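PDB 3X44: O-ureido-L-serine synthase from Streptomyces lavendulae, which makes O-ureido-L-serine from O-acetyl-L-serine and hydroxyurea with pyridoxal 5'-phosphate as cofactor, a step in the biosynthesis of the antibiotic D-cycloserine. Local coordinates for residues A[202-207]-A[239-244]. The protein carries 1 engineered substitution. Numbering follows the deposited sequence.
Sequences EPSNAA and LVTMDE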
ATOM      1  N   GLU A 202      -1.344   1.775 -33.581  1.00 19.36           N
ATOM      2  CA  GLU A 202      -0.896   0.570 -34.256  1.00 21.13           C
ATOM      3  C   GLU A 202       0.439   0.945 -34.890  1.00 24.33           C
ATOM      4  O   GLU A 202       0.721   2.128 -35.095  1.00 21.99           O
ATOM      5  CB  GLU A 202      -1.871   0.160 -35.364  1.00 20.96           C
ATOM      6  CG  GLU A 202      -3.336   0.290 -35.026  1.00 18.20           C
ATOM      7  CD  GLU A 202      -4.215  -0.274 -36.132  1.00 24.61           C
ATOM      8  OE1 GLU A 202      -4.305  -1.517 -36.240  1.00 23.43           O
ATOM      9  OE2 GLU A 202      -4.806   0.520 -36.899  1.00 24.39           O
ATOM     10  N   PRO A 203       1.290  -0.050 -35.183  1.00 23.71           N
ATOM     11  CA  PRO A 203       2.576   0.288 -35.802  1.00 24.74           C
ATOM     12  C   PRO A 203       2.306   0.817 -37.208  1.00 25.90           C
ATOM     13  O   PRO A 203       1.379   0.353 -37.879  1.00 28.34           O
ATOM     14  CB  PRO A 203       3.343  -1.040 -35.822  1.00 23.50           C
ATOM     15  CG  PRO A 203       2.589  -1.954 -34.870  1.00 25.78           C
ATOM     16  CD  PRO A 203       1.153  -1.497 -34.943  1.00 25.30           C
ATOM     17  N   SER A 204       3.099   1.793 -37.643  1.00 25.38           N
ATOM     18  CA  SER A 204       2.935   2.378 -38.971  1.00 26.52           C
ATOM     19  C   SER A 204       2.876   1.294 -40.041  1.00 25.04           C
ATOM     20  O   SER A 204       2.140   1.416 -41.019  1.00 22.72           O
ATOM     21  CB  SER A 204       4.106   3.311 -39.300  1.00 26.95           C
ATOM     22  OG  SER A 204       4.127   4.448 -38.456  1.00 37.44           O
ATOM     23  N   ASN A 205       3.662   0.239 -39.847  1.00 22.58           N
ATOM     24  CA  ASN A 205       3.728  -0.855 -40.812  1.00 22.40           C
ATOM     25  C   ASN A 205       2.807  -2.042 -40.521  1.00 21.95           C
ATOM     26  O   ASN A 205       2.905  -3.082 -41.170  1.00 23.62           O
ATOM     27  CB  ASN A 205       5.177  -1.346 -40.952  1.00 18.95           C
ATOM     28  CG  ASN A 205       5.910  -1.439 -39.618  1.00 22.42           C
ATOM     29  OD1 ASN A 205       5.443  -0.940 -38.595  1.00 21.82           O
ATOM     30  ND2 ASN A 205       7.074  -2.082 -39.631  1.00 20.68           N
ATOM     31  N   ALA A 206       1.906  -1.892 -39.559  1.00 20.41           N
ATOM     32  CA  ALA A 206       0.989  -2.982 -39.239  1.00 23.03           C
ATOM     33  C   ALA A 206      -0.367  -2.451 -38.797  1.00 22.38           C
ATOM     34  O   ALA A 206      -0.907  -2.857 -37.763  1.00 25.00           O
ATOM     35  CB  ALA A 206       1.594  -3.878 -38.157  1.00 25.32           C
ATOM     36  N   ALA A 207      -0.914  -1.535 -39.590  1.00 23.15           N
ATOM     37  CA  ALA A 207      -2.215  -0.942 -39.296  1.00 22.12           C
ATOM     38  C   ALA A 207      -3.301  -1.916 -39.743  1.00 23.78           C
ATOM     39  O   ALA A 207      -3.999  -1.689 -40.738  1.00 23.79           O
ATOM     40  CB  ALA A 207      -2.356   0.384 -40.021  1.00 20.77           C
ATOM     41  N   LEU A 239      -7.946   6.258 -33.269  1.00 22.80           N
ATOM     42  CA  LEU A 239      -7.161   5.149 -33.808  1.00 24.78           C
ATOM     43  C   LEU A 239      -6.033   5.781 -34.636  1.00 24.83           C
ATOM     44  O   LEU A 239      -6.271   6.328 -35.715  1.00 24.04           O
ATOM     45  CB  LEU A 239      -8.045   4.259 -34.696  1.00 23.93           C
ATOM     46  CG  LEU A 239      -7.390   3.026 -35.333  1.00 21.19           C
ATOM     47  CD1 LEU A 239      -6.749   2.162 -34.258  1.00 23.25           C
ATOM     48  CD2 LEU A 239      -8.442   2.227 -36.109  1.00 20.84           C
ATOM     49  N   VAL A 240      -4.810   5.711 -34.114  1.00 22.47           N
ATOM     50  CA  VAL A 240      -3.644   6.308 -34.763  1.00 19.89           C
ATOM     51  C   VAL A 240      -2.525   5.311 -35.046  1.00 21.95           C
ATOM     52  O   VAL A 240      -2.633   4.126 -34.719  1.00 22.25           O
ATOM     53  CB  VAL A 240      -3.059   7.424 -33.877  1.00 20.34           C
ATOM     54  CG1 VAL A 240      -4.101   8.502 -33.638  1.00 19.90           C
ATOM     55  CG2 VAL A 240      -2.605   6.832 -32.542  1.00 16.07           C
ATOM     56  N   THR A 241      -1.451   5.805 -35.662  1.00 21.40           N
ATOM     57  CA  THR A 241      -0.289   4.982 -35.967  1.00 21.71           C
ATOM     58  C   THR A 241       0.954   5.585 -35.330  1.00 22.00           C
ATOM     59  O   THR A 241       0.967   6.755 -34.945  1.00 23.59           O
ATOM     60  CB  THR A 241      -0.021   4.883 -37.480  1.00 22.53           C
ATOM     61  OG1 THR A 241       0.056   6.200 -38.040  1.00 23.98           O
ATOM     62  CG2 THR A 241      -1.110   4.082 -38.168  1.00 20.89           C
ATOM     63  N   MET A 242       1.991   4.769 -35.222  1.00 20.33           N
ATOM     64  CA  MET A 242       3.272   5.182 -34.662  1.00 21.46           C
ATOM     65  C   MET A 242       4.326   4.291 -35.313  1.00 21.38           C
ATOM     66  O   MET A 242       4.174   3.067 -35.358  1.00 22.67           O
ATOM     67  CB  MET A 242       3.286   4.995 -33.142  1.00 20.66           C
ATOM     68  CG  MET A 242       4.652   5.232 -32.494  1.00 19.07           C
ATOM     69  SD  MET A 242       5.383   6.846 -32.913  1.00 22.23           S
ATOM     70  CE  MET A 242       4.161   7.966 -32.211  1.00 19.74           C
ATOM     71  N   ASP A 243       5.384   4.902 -35.832  1.00 21.74           N
ATOM     72  CA  ASP A 243       6.436   4.140 -36.483  1.00 21.77           C
ATOM     73  C   ASP A 243       7.395   3.572 -35.441  1.00 20.05           C
ATOM     74  O   ASP A 243       7.662   4.197 -34.411  1.00 19.52           O
ATOM     75  CB  ASP A 243       7.184   5.022 -37.488  1.00 23.76           C
ATOM     76  CG  ASP A 243       8.003   6.093 -36.816  1.00 24.02           C
ATOM     77  OD1 ASP A 243       7.426   7.137 -36.463  1.00 23.04           O
ATOM     78  OD2 ASP A 243       9.221   5.882 -36.636  1.00 28.00           O
ATOM     79  N   GLU A 244       7.921   2.386 -35.723  1.00 20.58           N
ATOM     80  CA  GLU A 244       8.810   1.704 -34.797  1.00 18.35           C
ATOM     81  C   GLU A 244      10.062   2.465 -34.388  1.00 19.67           C
ATOM     82  O   GLU A 244      10.468   2.395 -33.235  1.00 16.32           O
ATOM     83  CB  GLU A 244       9.192   0.330 -35.355  1.00 19.46           C
ATOM     84  CG  GLU A 244       9.827   0.349 -36.737  1.00 17.71           C
ATOM     85  CD  GLU A 244       9.842  -1.025 -37.371  1.00 21.46           C
ATOM     86  OE1 GLU A 244      10.717  -1.287 -38.225  1.00 24.23           O
ATOM     87  OE2 GLU A 244       8.978  -1.852 -37.011  1.00 18.02           O
TER
HETATM   88  O   HOH W   1      -4.010   2.882 -36.842  1.00 16.46           O
HETATM   89  O   HOH W   2       6.864   1.297 -37.971  1.00 28.25           O
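Glu202 and Thr241 pair in parallel at the C-terminal ends of strands 197-203 and 238-242, the second being the outermost strand within this chain of a mixed sheet in the fold of the cysteine synthase family of pyridoxal-phosphate enzymes. The strands belong to one beta-alpha-beta unit, linked through helix 208-211. The tight part is the backbone seam. Glu202 N donates to Val240 O (2.9 Å), while Glu202 O accepts Met242 N and also lies 3.2 Å from Thr241 CA. Pro203 suits the next position: lacking an N-H, it presents its CA to Met242 O (3.2 Å) and starts a type I turn, closed by Ala206 N on Pro203 O. Met242 O also accepts Ser204 N. The small Ser204 fits beside the other segment, its OG 3.3 Å from Asp243 CB.

Glu202 is buried. Its chain runs extended beyond CG, with CD anti to CA (chi2 -174°), and OE2 lies 3.7 Å from Leu239 CD1. OE1 accepts Leu209 N and OE2 Ala210 N, two backbone N-H groups at the start of helix 208-211 that would be expected to stabilise a negative charge; a water links OE2 to Val240 O. Leu239 also touches Leu209 and Ala210 of this helix, while Met242 packs its side chain on helix 264-278.

Beyond the strand ends the contact is looser and partly exposed. Asp243 suits the N-cap of helix 244-257: its carboxylate caps a backbone N just beyond Glu244, and OD1 also bonds Thr246 OG1. Asn205 and Glu244 cross at about a right angle, amide and carboxylate planes 82° apart, and their bond is weak; Glu244 OE2 also accepts Gln218 N. A second water bridges the two segments, donating to Asn205 OD1 and accepting from Glu244 N, each at 2.7 Å.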